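Local coordinates for protein possible thiamine biosynthesis enzyme (Candida albicans, PDB 2X7P) that is of unproven function but probably binds a small solute, perhaps one connected with thiamine biosynthesis, at residues L17-I22 with V67-G72; L44-V49 with K220-A225; H89-Y94 with W203-S208. The protein carries 1 engineered substitution. All coordinates share one frame; numbering follows the deposited sequence.

Contact 1 (L17-I22 with V67-G72); sequences LKVAYI and VDIAIG. With AE3 (2-(2-ethoxyethoxy)ethanol), chain F.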
loop_
_atom_site.group_PDB
_atom_site.type_symbol
_atom_site.label_atom_id
_atom_site.label_comp_id
_atom_site.label_asym_id
_atom_site.label_seq_id
_atom_site.Cartn_x
_atom_site.Cartn_y
_atom_site.Cartn_z
ATOM N N LEU A 17 -17.016 -14.192 3.135
ATOM C CA LEU A 17 -15.711 -13.605 2.855
ATOM C C LEU A 17 -15.245 -12.691 3.981
ATOM O O LEU A 17 -15.930 -11.732 4.341
ATOM C CB LEU A 17 -15.738 -12.823 1.541
ATOM C CG LEU A 17 -15.784 -13.625 0.241
ATOM C CD1 LEU A 17 -15.777 -12.685 -0.953
ATOM C CD2 LEU A 17 -14.613 -14.593 0.170
ATOM N N LYS A 18 -14.076 -12.992 4.534
ATOM C CA LYS A 18 -13.462 -12.134 5.536
ATOM C C LYS A 18 -12.419 -11.242 4.871
ATOM O O LYS A 18 -11.367 -11.715 4.444
ATOM C CB LYS A 18 -12.825 -12.969 6.646
ATOM C CG LYS A 18 -13.792 -13.922 7.333
ATOM C CD LYS A 18 -13.159 -14.577 8.550
ATOM C CE LYS A 18 -12.809 -13.545 9.612
ATOM N NZ LYS A 18 -12.199 -14.170 10.819
ATOM N N VAL A 19 -12.720 -9.952 4.779
ATOM C CA VAL A 19 -11.841 -9.013 4.091
ATOM C C VAL A 19 -11.017 -8.184 5.069
ATOM O O VAL A 19 -11.561 -7.396 5.843
ATOM C CB VAL A 19 -12.638 -8.068 3.172
ATOM C CG1 VAL A 19 -11.706 -7.075 2.497
ATOM C CG2 VAL A 19 -13.418 -8.867 2.138
ATOM N N ALA A 20 -9.702 -8.366 5.026
ATOM C CA ALA A 20 -8.792 -7.606 5.874
ATOM C C ALA A 20 -8.368 -6.317 5.179
ATOM O O ALA A 20 -7.685 -6.350 4.157
ATOM C CB ALA A 20 -7.575 -8.443 6.231
ATOM N N TYR A 21 -8.779 -5.183 5.737
ATOM C CA TYR A 21 -8.461 -3.888 5.150
ATOM C C TYR A 21 -7.666 -3.024 6.120
ATOM O O TYR A 21 -7.478 -3.386 7.282
ATOM C CB TYR A 21 -9.743 -3.159 4.740
ATOM C CG TYR A 21 -10.516 -2.588 5.906
ATOM C CD1 TYR A 21 -11.306 -3.401 6.707
ATOM C CD2 TYR A 21 -10.449 -1.235 6.211
ATOM C CE1 TYR A 21 -12.013 -2.883 7.775
ATOM C CE2 TYR A 21 -11.153 -0.707 7.276
ATOM C CZ TYR A 21 -11.932 -1.535 8.056
ATOM O OH TYR A 21 -12.634 -1.014 9.120
ATOM N N ILE A 22 -7.205 -1.877 5.635
ATOM C CA ILE A 22 -6.460 -0.937 6.461
ATOM C C ILE A 22 -7.269 0.340 6.658
ATOM O O ILE A 22 -7.656 0.988 5.687
ATOM C CB ILE A 22 -5.096 -0.596 5.832
ATOM C CG1 ILE A 22 -4.274 -1.872 5.630
ATOM C CG2 ILE A 22 -4.343 0.401 6.698
ATOM C CD1 ILE A 22 -2.943 -1.645 4.951
ATOM N N VAL A 67 -8.190 -14.800 7.002
ATOM C CA VAL A 67 -8.963 -13.933 6.118
ATOM C C VAL A 67 -8.928 -14.452 4.684
ATOM O O VAL A 67 -8.002 -15.163 4.294
ATOM C CB VAL A 67 -8.443 -12.481 6.139
ATOM C CG1 VAL A 67 -8.491 -11.916 7.552
ATOM C CG2 VAL A 67 -7.032 -12.412 5.576
ATOM N N ASP A 68 -9.940 -14.091 3.902
ATOM C CA ASP A 68 -10.028 -14.525 2.513
ATOM C C ASP A 68 -9.361 -13.531 1.569
ATOM O O ASP A 68 -8.684 -13.921 0.619
ATOM C CB ASP A 68 -11.489 -14.727 2.106
ATOM C CG ASP A 68 -12.144 -15.882 2.836
ATOM O OD1 ASP A 68 -11.526 -16.965 2.913
ATOM O OD2 ASP A 68 -13.279 -15.710 3.325
ATOM N N ILE A 69 -9.557 -12.243 1.838
ATOM C CA ILE A 69 -9.047 -11.190 0.967
ATOM C C ILE A 69 -8.292 -10.126 1.757
ATOM O O ILE A 69 -8.622 -9.843 2.908
ATOM C CB ILE A 69 -10.192 -10.521 0.177
ATOM C CG1 ILE A 69 -10.941 -11.561 -0.657
ATOM C CG2 ILE A 69 -9.658 -9.410 -0.712
ATOM C CD1 ILE A 69 -12.098 -10.992 -1.448
ATOM N N ALA A 70 -7.275 -9.544 1.131
ATOM C CA ALA A 70 -6.499 -8.480 1.755
ATOM C C ALA A 70 -6.264 -7.332 0.778
ATOM O O ALA A 70 -6.031 -7.554 -0.411
ATOM C CB ALA A 70 -5.174 -9.021 2.272
ATOM N N ILE A 71 -6.331 -6.106 1.284
ATOM C CA ILE A 71 -6.104 -4.924 0.464
ATOM C C ILE A 71 -5.029 -4.037 1.085
ATOM O O ILE A 71 -5.288 -3.312 2.044
ATOM C CB ILE A 71 -7.400 -4.109 0.281
ATOM C CG1 ILE A 71 -8.495 -4.984 -0.333
ATOM C CG2 ILE A 71 -7.146 -2.882 -0.581
ATOM C CD1 ILE A 71 -9.820 -4.275 -0.506
ATOM N N GLY A 72 -3.820 -4.103 0.535
ATOM C CA GLY A 72 -2.704 -3.339 1.062
ATOM C C GLY A 72 -1.772 -2.818 -0.013
ATOM O O GLY A 72 -2.118 -2.802 -1.195
HETATM C C1 AE3 F . 2.030 -0.670 5.260
HETATM C C2 AE3 F . 0.549 -0.394 5.029
HETATM O O2 AE3 F . 0.286 1.005 5.123
HETATM C C3 AE3 F . -1.060 1.281 4.748
HETATM C C4 AE3 F . -1.405 2.753 4.947
HETATM O O3 AE3 F . -0.458 3.585 4.283
HETATM C C5 AE3 F . -1.040 4.231 3.154
HETATM C C6 AE3 F . -1.415 5.666 3.497
HETATM O O4 AE3 F . -0.457 6.208 4.411
HETATM O O HOH W 1 -7.313 -1.619 2.773
#

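Contact 2 (L44-V49 with K220-A225); sequences LSIEFV and KNFIDA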
loop_
_atom_site.group_PDB
_atom_site.type_symbol
_atom_site.label_atom_id
_atom_site.label_comp_id
_atom_site.label_asym_id
_atom_site.label_seq_id
_atom_site.Cartn_x
_atom_site.Cartn_y
_atom_site.Cartn_z
ATOM N N LEU A 44 -23.539 -11.124 -0.914
ATOM C CA LEU A 44 -22.286 -11.360 -0.205
ATOM C C LEU A 44 -22.453 -11.218 1.302
ATOM O O LEU A 44 -23.217 -10.378 1.779
ATOM C CB LEU A 44 -21.206 -10.394 -0.695
ATOM C CG LEU A 44 -20.878 -10.415 -2.188
ATOM C CD1 LEU A 44 -19.847 -9.350 -2.522
ATOM C CD2 LEU A 44 -20.388 -11.789 -2.611
ATOM N N SER A 45 -21.731 -12.048 2.047
ATOM C CA SER A 45 -21.683 -11.938 3.498
ATOM C C SER A 45 -20.263 -11.584 3.918
ATOM O O SER A 45 -19.444 -12.465 4.181
ATOM C CB SER A 45 -22.121 -13.247 4.154
ATOM O OG SER A 45 -22.084 -13.145 5.567
ATOM N N ILE A 46 -19.975 -10.287 3.974
ATOM C CA ILE A 46 -18.621 -9.811 4.235
ATOM C C ILE A 46 -18.375 -9.518 5.712
ATOM O O ILE A 46 -19.181 -8.858 6.370
ATOM C CB ILE A 46 -18.308 -8.539 3.420
ATOM C CG1 ILE A 46 -18.615 -8.763 1.938
ATOM C CG2 ILE A 46 -16.857 -8.127 3.613
ATOM C CD1 ILE A 46 -17.782 -9.849 1.298
ATOM N N GLU A 47 -17.254 -10.015 6.223
ATOM C CA GLU A 47 -16.824 -9.714 7.582
ATOM C C GLU A 47 -15.489 -8.981 7.548
ATOM O O GLU A 47 -14.429 -9.606 7.494
ATOM C CB GLU A 47 -16.699 -10.996 8.409
ATOM C CG GLU A 47 -16.179 -10.773 9.821
ATOM C CD GLU A 47 -16.033 -12.064 10.602
ATOM O OE1 GLU A 47 -16.484 -13.117 10.104
ATOM O OE2 GLU A 47 -15.468 -12.025 11.716
ATOM N N PHE A 48 -15.544 -7.654 7.574
ATOM C CA PHE A 48 -14.338 -6.838 7.495
ATOM C C PHE A 48 -13.471 -6.972 8.741
ATOM O O PHE A 48 -13.971 -6.962 9.865
ATOM C CB PHE A 48 -14.693 -5.370 7.252
ATOM C CG PHE A 48 -15.275 -5.105 5.894
ATOM C CD1 PHE A 48 -14.452 -4.930 4.794
ATOM C CD2 PHE A 48 -16.647 -5.038 5.714
ATOM C CE1 PHE A 48 -14.983 -4.688 3.543
ATOM C CE2 PHE A 48 -17.186 -4.796 4.465
ATOM C CZ PHE A 48 -16.352 -4.621 3.378
ATOM N N VAL A 49 -12.164 -7.099 8.528
ATOM C CA VAL A 49 -11.209 -7.202 9.624
ATOM C C VAL A 49 -10.227 -6.036 9.583
ATOM O O VAL A 49 -9.333 -5.994 8.736
ATOM C CB VAL A 49 -10.427 -8.527 9.567
ATOM C CG1 VAL A 49 -9.379 -8.575 10.670
ATOM C CG2 VAL A 49 -11.378 -9.710 9.674
ATOM N N LYS A 220 -15.255 -12.656 -6.950
ATOM C CA LYS A 220 -15.571 -11.862 -8.130
ATOM C C LYS A 220 -16.640 -10.824 -7.813
ATOM O O LYS A 220 -16.487 -9.645 -8.131
ATOM C CB LYS A 220 -16.041 -12.760 -9.276
ATOM C CG LYS A 220 -16.396 -11.996 -10.539
ATOM C CD LYS A 220 -16.905 -12.920 -11.631
ATOM C CE LYS A 220 -17.250 -12.138 -12.888
ATOM N NZ LYS A 220 -18.247 -11.066 -12.614
ATOM N N ASN A 221 -17.721 -11.271 -7.183
ATOM C CA ASN A 221 -18.807 -10.377 -6.802
ATOM C C ASN A 221 -18.330 -9.277 -5.860
ATOM O O ASN A 221 -18.846 -8.160 -5.886
ATOM C CB ASN A 221 -19.955 -11.161 -6.163
ATOM C CG ASN A 221 -20.643 -12.091 -7.143
ATOM O OD1 ASN A 221 -20.187 -12.271 -8.272
ATOM N ND2 ASN A 221 -21.749 -12.687 -6.716
ATOM N N PHE A 222 -17.343 -9.600 -5.030
ATOM C CA PHE A 222 -16.773 -8.619 -4.115
ATOM C C PHE A 222 -16.051 -7.518 -4.880
ATOM O O PHE A 222 -16.249 -6.334 -4.614
ATOM C CB PHE A 222 -15.819 -9.286 -3.123
ATOM C CG PHE A 222 -15.097 -8.312 -2.234
ATOM C CD1 PHE A 222 -15.744 -7.726 -1.159
ATOM C CD2 PHE A 222 -13.774 -7.984 -2.475
ATOM C CE1 PHE A 222 -15.085 -6.829 -0.341
ATOM C CE2 PHE A 222 -13.108 -7.088 -1.659
ATOM C CZ PHE A 222 -13.764 -6.511 -0.591
ATOM N N ILE A 223 -15.211 -7.915 -5.830
ATOM C CA ILE A 223 -14.481 -6.954 -6.650
ATOM C C ILE A 223 -15.443 -6.037 -7.398
ATOM O O ILE A 223 -15.220 -4.829 -7.490
ATOM C CB ILE A 223 -13.546 -7.657 -7.651
ATOM C CG1 ILE A 223 -12.461 -8.436 -6.904
ATOM C CG2 ILE A 223 -12.915 -6.643 -8.590
ATOM C CD1 ILE A 223 -11.468 -9.125 -7.813
ATOM N N ASP A 224 -16.517 -6.615 -7.928
ATOM C CA ASP A 224 -17.548 -5.838 -8.606
ATOM C C ASP A 224 -18.244 -4.897 -7.630
ATOM O O ASP A 224 -18.628 -3.785 -7.991
ATOM C CB ASP A 224 -18.567 -6.760 -9.276
ATOM C CG ASP A 224 -17.978 -7.526 -10.443
ATOM O OD1 ASP A 224 -16.936 -7.088 -10.976
ATOM O OD2 ASP A 224 -18.556 -8.562 -10.832
ATOM N N ALA A 225 -18.404 -5.349 -6.391
ATOM C CA ALA A 225 -18.993 -4.523 -5.344
ATOM C C ALA A 225 -18.054 -3.374 -4.992
ATOM O O ALA A 225 -18.497 -2.262 -4.704
ATOM C CB ALA A 225 -19.296 -5.359 -4.113
#

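Contact 3 (H89-Y94 with W203-S208); sequences HVLDTY and WVVATS. With AE3 (2-(2-ethoxyethoxy)ethanol), chain F.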
loop_
_atom_site.group_PDB
_atom_site.type_symbol
_atom_site.label_atom_id
_atom_site.label_comp_id
_atom_site.label_asym_id
_atom_site.label_seq_id
_atom_site.Cartn_x
_atom_site.Cartn_y
_atom_site.Cartn_z
ATOM N N HIS A 89 -1.812 -14.433 -3.943
ATOM C CA HIS A 89 -2.190 -14.071 -5.304
ATOM C C HIS A 89 -2.665 -12.625 -5.393
ATOM O O HIS A 89 -3.507 -12.189 -4.610
ATOM C CB HIS A 89 -3.287 -15.006 -5.821
ATOM C CG HIS A 89 -2.828 -16.415 -6.038
ATOM N ND1 HIS A 89 -2.475 -16.900 -7.278
ATOM C CD2 HIS A 89 -2.667 -17.443 -5.172
ATOM C CE1 HIS A 89 -2.114 -18.166 -7.167
ATOM N NE2 HIS A 89 -2.221 -18.520 -5.899
ATOM N N VAL A 90 -2.117 -11.884 -6.351
ATOM C CA VAL A 90 -2.566 -10.521 -6.610
ATOM C C VAL A 90 -3.673 -10.539 -7.657
ATOM O O VAL A 90 -3.432 -10.840 -8.826
ATOM C CB VAL A 90 -1.416 -9.620 -7.098
ATOM C CG1 VAL A 90 -1.938 -8.235 -7.439
ATOM C CG2 VAL A 90 -0.322 -9.538 -6.045
ATOM N N LEU A 91 -4.887 -10.214 -7.230
ATOM C CA LEU A 91 -6.056 -10.311 -8.097
ATOM C C LEU A 91 -6.218 -9.105 -9.019
ATOM O O LEU A 91 -6.427 -9.262 -10.221
ATOM C CB LEU A 91 -7.322 -10.506 -7.262
ATOM C CG LEU A 91 -7.361 -11.770 -6.403
ATOM C CD1 LEU A 91 -8.639 -11.821 -5.585
ATOM C CD2 LEU A 91 -7.223 -13.012 -7.270
ATOM N N ASP A 92 -6.130 -7.905 -8.455
ATOM C CA ASP A 92 -6.367 -6.696 -9.232
ATOM C C ASP A 92 -5.817 -5.459 -8.527
ATOM O O ASP A 92 -5.411 -5.522 -7.368
ATOM C CB ASP A 92 -7.866 -6.529 -9.494
ATOM C CG ASP A 92 -8.157 -5.771 -10.774
ATOM O OD1 ASP A 92 -7.253 -5.073 -11.277
ATOM O OD2 ASP A 92 -9.291 -5.883 -11.281
ATOM N N THR A 93 -5.805 -4.337 -9.240
ATOM C CA THR A 93 -5.334 -3.072 -8.691
ATOM C C THR A 93 -6.467 -2.327 -7.992
ATOM O O THR A 93 -7.552 -2.170 -8.548
ATOM C CB THR A 93 -4.747 -2.169 -9.793
ATOM O OG1 THR A 93 -3.610 -2.810 -10.384
ATOM C CG2 THR A 93 -4.327 -0.824 -9.219
ATOM N N TYR A 94 -6.209 -1.872 -6.771
ATOM C CA TYR A 94 -7.206 -1.131 -6.006
ATOM C C TYR A 94 -7.057 0.372 -6.224
ATOM O O TYR A 94 -8.044 1.082 -6.414
ATOM C CB TYR A 94 -7.104 -1.468 -4.517
ATOM C CG TYR A 94 -8.117 -0.747 -3.655
ATOM C CD1 TYR A 94 -9.476 -0.995 -3.796
ATOM C CD2 TYR A 94 -7.715 0.172 -2.696
ATOM C CE1 TYR A 94 -10.407 -0.341 -3.012
ATOM C CE2 TYR A 94 -8.639 0.830 -1.904
ATOM C CZ TYR A 94 -9.984 0.569 -2.066
ATOM O OH TYR A 94 -10.909 1.220 -1.282
ATOM N N TRP A 203 -2.013 0.686 -4.219
ATOM C CA TRP A 203 -2.797 -0.368 -3.574
ATOM C C TRP A 203 -3.285 -1.447 -4.540
ATOM O O TRP A 203 -3.585 -1.167 -5.700
ATOM C CB TRP A 203 -3.993 0.235 -2.833
ATOM C CG TRP A 203 -3.608 1.145 -1.712
ATOM C CD1 TRP A 203 -3.065 2.391 -1.819
ATOM C CD2 TRP A 203 -3.750 0.888 -0.310
ATOM N NE1 TRP A 203 -2.851 2.924 -0.572
ATOM C CE2 TRP A 203 -3.265 2.021 0.373
ATOM C CE3 TRP A 203 -4.236 -0.191 0.435
ATOM C CZ2 TRP A 203 -3.254 2.106 1.763
ATOM C CZ3 TRP A 203 -4.223 -0.104 1.815
ATOM C CH2 TRP A 203 -3.735 1.036 2.464
ATOM N N VAL A 204 -3.372 -2.679 -4.045
ATOM C CA VAL A 204 -3.879 -3.799 -4.833
ATOM C C VAL A 204 -4.766 -4.723 -4.001
ATOM O O VAL A 204 -4.782 -4.648 -2.773
ATOM C CB VAL A 204 -2.738 -4.642 -5.435
ATOM C CG1 VAL A 204 -1.947 -3.830 -6.447
ATOM C CG2 VAL A 204 -1.832 -5.174 -4.335
ATOM N N VAL A 205 -5.497 -5.598 -4.685
ATOM C CA VAL A 205 -6.337 -6.590 -4.025
ATOM C C VAL A 205 -5.682 -7.964 -4.109
ATOM O O VAL A 205 -5.288 -8.405 -5.186
ATOM C CB VAL A 205 -7.731 -6.662 -4.670
ATOM C CG1 VAL A 205 -8.582 -7.719 -3.980
ATOM C CG2 VAL A 205 -8.411 -5.302 -4.615
ATOM N N ALA A 206 -5.570 -8.639 -2.970
ATOM C CA ALA A 206 -4.905 -9.937 -2.920
ATOM C C ALA A 206 -5.734 -10.989 -2.187
ATOM O O ALA A 206 -6.668 -10.664 -1.456
ATOM C CB ALA A 206 -3.531 -9.804 -2.279
ATOM N N THR A 207 -5.375 -12.252 -2.393
ATOM C CA THR A 207 -6.056 -13.370 -1.752
ATOM C C THR A 207 -5.095 -14.542 -1.585
ATOM O O THR A 207 -3.921 -14.448 -1.944
ATOM C CB THR A 207 -7.276 -13.830 -2.572
ATOM O OG1 THR A 207 -8.022 -14.802 -1.828
ATOM C CG2 THR A 207 -6.830 -14.440 -3.892
ATOM N N SER A 208 -5.595 -15.645 -1.038
ATOM C CA SER A 208 -4.787 -16.844 -0.858
ATOM C C SER A 208 -5.167 -17.904 -1.885
ATOM O O SER A 208 -6.236 -17.837 -2.490
ATOM C CB SER A 208 -4.962 -17.401 0.554
ATOM O OG SER A 208 -6.308 -17.778 0.787
HETATM C C1 AE3 F . 2.030 -0.670 5.260
HETATM C C2 AE3 F . 0.549 -0.394 5.029
HETATM O O2 AE3 F . 0.286 1.005 5.123
HETATM C C3 AE3 F . -1.060 1.281 4.748
HETATM C C4 AE3 F . -1.405 2.753 4.947
HETATM O O3 AE3 F . -0.458 3.585 4.283
HETATM C C5 AE3 F . -1.040 4.231 3.154
HETATM C C6 AE3 F . -1.415 5.666 3.497
HETATM O O4 AE3 F . -0.457 6.208 4.411
#

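Contact 1 (L17-I22 with V67-G72)
Lys18 O takes two backbone hydrogen bonds at once, from Asp68 N (2.8 Å) and Ile69 N (3.2 Å). The first donor lies in the carbonyl plane and the second is tilted 30° from it. Beyond this fork the segments pair as neighbouring parallel strands, Ala20 N donating to Ile69 O and Ala20 O receiving Ile71 N. Past Ala20 the strands part, and a water closes the gap: it accepts from Ile22 N and donates to Ile71 O at 2.7 Å.

One side chain joins the polar network. Asp68 OD2 receives Lys18 N at 3.1 Å on its anti side, somewhat out of the carboxylate plane, and the same oxygen lies against Leu17, whose CD2 is 3.6 Å from Asp68 OD2, the two side chains roughly perpendicular. Outside the pair, Asp68 OD1 forms a salt bridge with Lys215 and a hydrogen bond with Ser211.

Apolar contacts line both faces of the sheet. On one, Val19 and Ile69 lie side by side and point the same way. CG1 of Ile69 stands anti to the carbonyl carbon (chi1 -58°), and CD1 at the end of its extended chain reaches Leu17 CD1 at 4.1 Å; Phe222 of helix 216-234 packs on all three. On the other face, covered by helix 55-63, whose Leu58 packs on Ala20, Ala20 CB sits 3.8 Å from Val67 CG1. At the far end Ile22 CD1 touches C3 of the bound 2-(2-ethoxyethoxy)ethanol at 3.5 Å.

The strand pair is thus a core element of an alpha/beta lobe, sandwiched between helices. Its buried carboxylate, served by a lysine, a hydroxyl and a backbone amide, would probably remain ionised, tying the start of both strands to the Ser211-Lys215 region.

Contact 2 (L44-V49 with K220-A225)
Asn221 O accepts Ala225 N at 2.9 Å, an ordinary helical bond, and the turn it closes is the surface into which Leu44 is pressed. The two methyls of Leu44 divide the work. CD1 lies against the helix backbone, 3.5 Å from Phe222 CA, and also faces the methyl of Ala225; CD2 instead meets Asn221 CB at 3.6 Å. The amide of Asn221 is engaged elsewhere, ND2 donating to His42 O just before the 44-49 segment.

The remaining contacts gather round the ring of Phe222. Its CG stands anti to the backbone N (chi1 175°), which carries the ring away from the helix backbone toward the side chains of Ile46 and Phe48. The side chains of Ile46 and Phe222 cross at about a right angle, with Ile46 CD1 3.8 Å from Phe222 CD1. Phe48 is a looser neighbour: its CE1 comes to the edge of the Phe222 ring, 4.4 Å from Phe222 CE1, while CG2 of Ile46 covers one face of the Phe48 ring near the rim. Tyr39 meets Phe48 edge-to-face, and Val19 of the adjoining strand packs on Ile46, Phe48 and Phe222 alike.

Between the two segments the chemistry is apolar throughout, so shape and burial rather than directed bonds hold helix 216-234 against this margin of the sheet, with the Asn221-His42 bond as a polar fastening beside it.

Contact 3 (H89-Y94 with W203-S208)
Strands 89-93 and 203-208 run antiparallel, their axes 145° apart, and a classic beta bulge shifts the register where Leu91 and Asp92 both face Val205. Val205 O accepts Leu91 N at 2.8 Å and, weakly, Asp92 N at 3.4 Å; Val205 N returns a nearly straight bond to Asp92 O. Paired amides of His89 and Thr207 close one end. At the other, Tyr94 N reaches Trp203 O from above the carbonyl plane.

The bulge turns Leu91 toward its partner strand. Thr207 CG2 nests against the branch point of that leucine, 3.6 Å from Leu91 CD1 and nearly as close to CG and CD2. With OG1 of Thr207 anti to its own backbone N (chi1 -172°), the hydroxyl is directed to Asp68 O, just ahead of the neighbouring strand 69-73, while the methyl faces Leu91. On the opposite face of the sheet the side chains of Val90 and Val204 cross obliquely, Val90 CG1 lying 4.2 Å from Val204 CB, near Phe77 and Thr74 of helix 74-82.

Asp92 carries its carboxylate away from the pair: OD1 accepts Thr93 N at 2.6 Å, and OD2 is bound by Gly269 N. Tyr94 and Trp203 run side by side, CB of Trp203 lying in the plane of the tyrosine ring at its edge, 3.7 Å from Tyr94 CD2. Tyr94 OH is bonded to Phe26 O. The far rim of the indole touches the bound 2-(2-ethoxyethoxy)ethanol, Trp203 CZ2 lying 3.4 Å from its C5, close to the ring plane.

A single carbonyl thus serves both residues of the bulge, the second only weakly, while the pinned carboxylate and tyrosine hydroxyl fasten the edge strand to surrounding loops. The indole's closest approaches to the ligand are between carbon atoms, an apolar meeting.

All three contacts belong to one lobe. Contacts 1 and 3 are successive parts of the same mixed sheet: strand 69-73 of contact 1 neighbours strand 203-208 of contact 3, joined by Ala70 O and Ala206 N at 2.8 Å, with centres 10 Å apart. Contact 2 lies 9 Å from contact 1, centre to centre. It reaches the sheet through Leu17 O and Glu47 N (2.9 Å) and through Phe222 CE1 against Val19 CG2 (3.6 Å). Contacts 1 and 3 converge on the bound 2-(2-ethoxyethoxy)ethanol. The side chains of Ile22 and Trp203 each lie about 9 Å from a bound carbon dioxide, which suggests, without proving, that the family's solute pocket lies nearby.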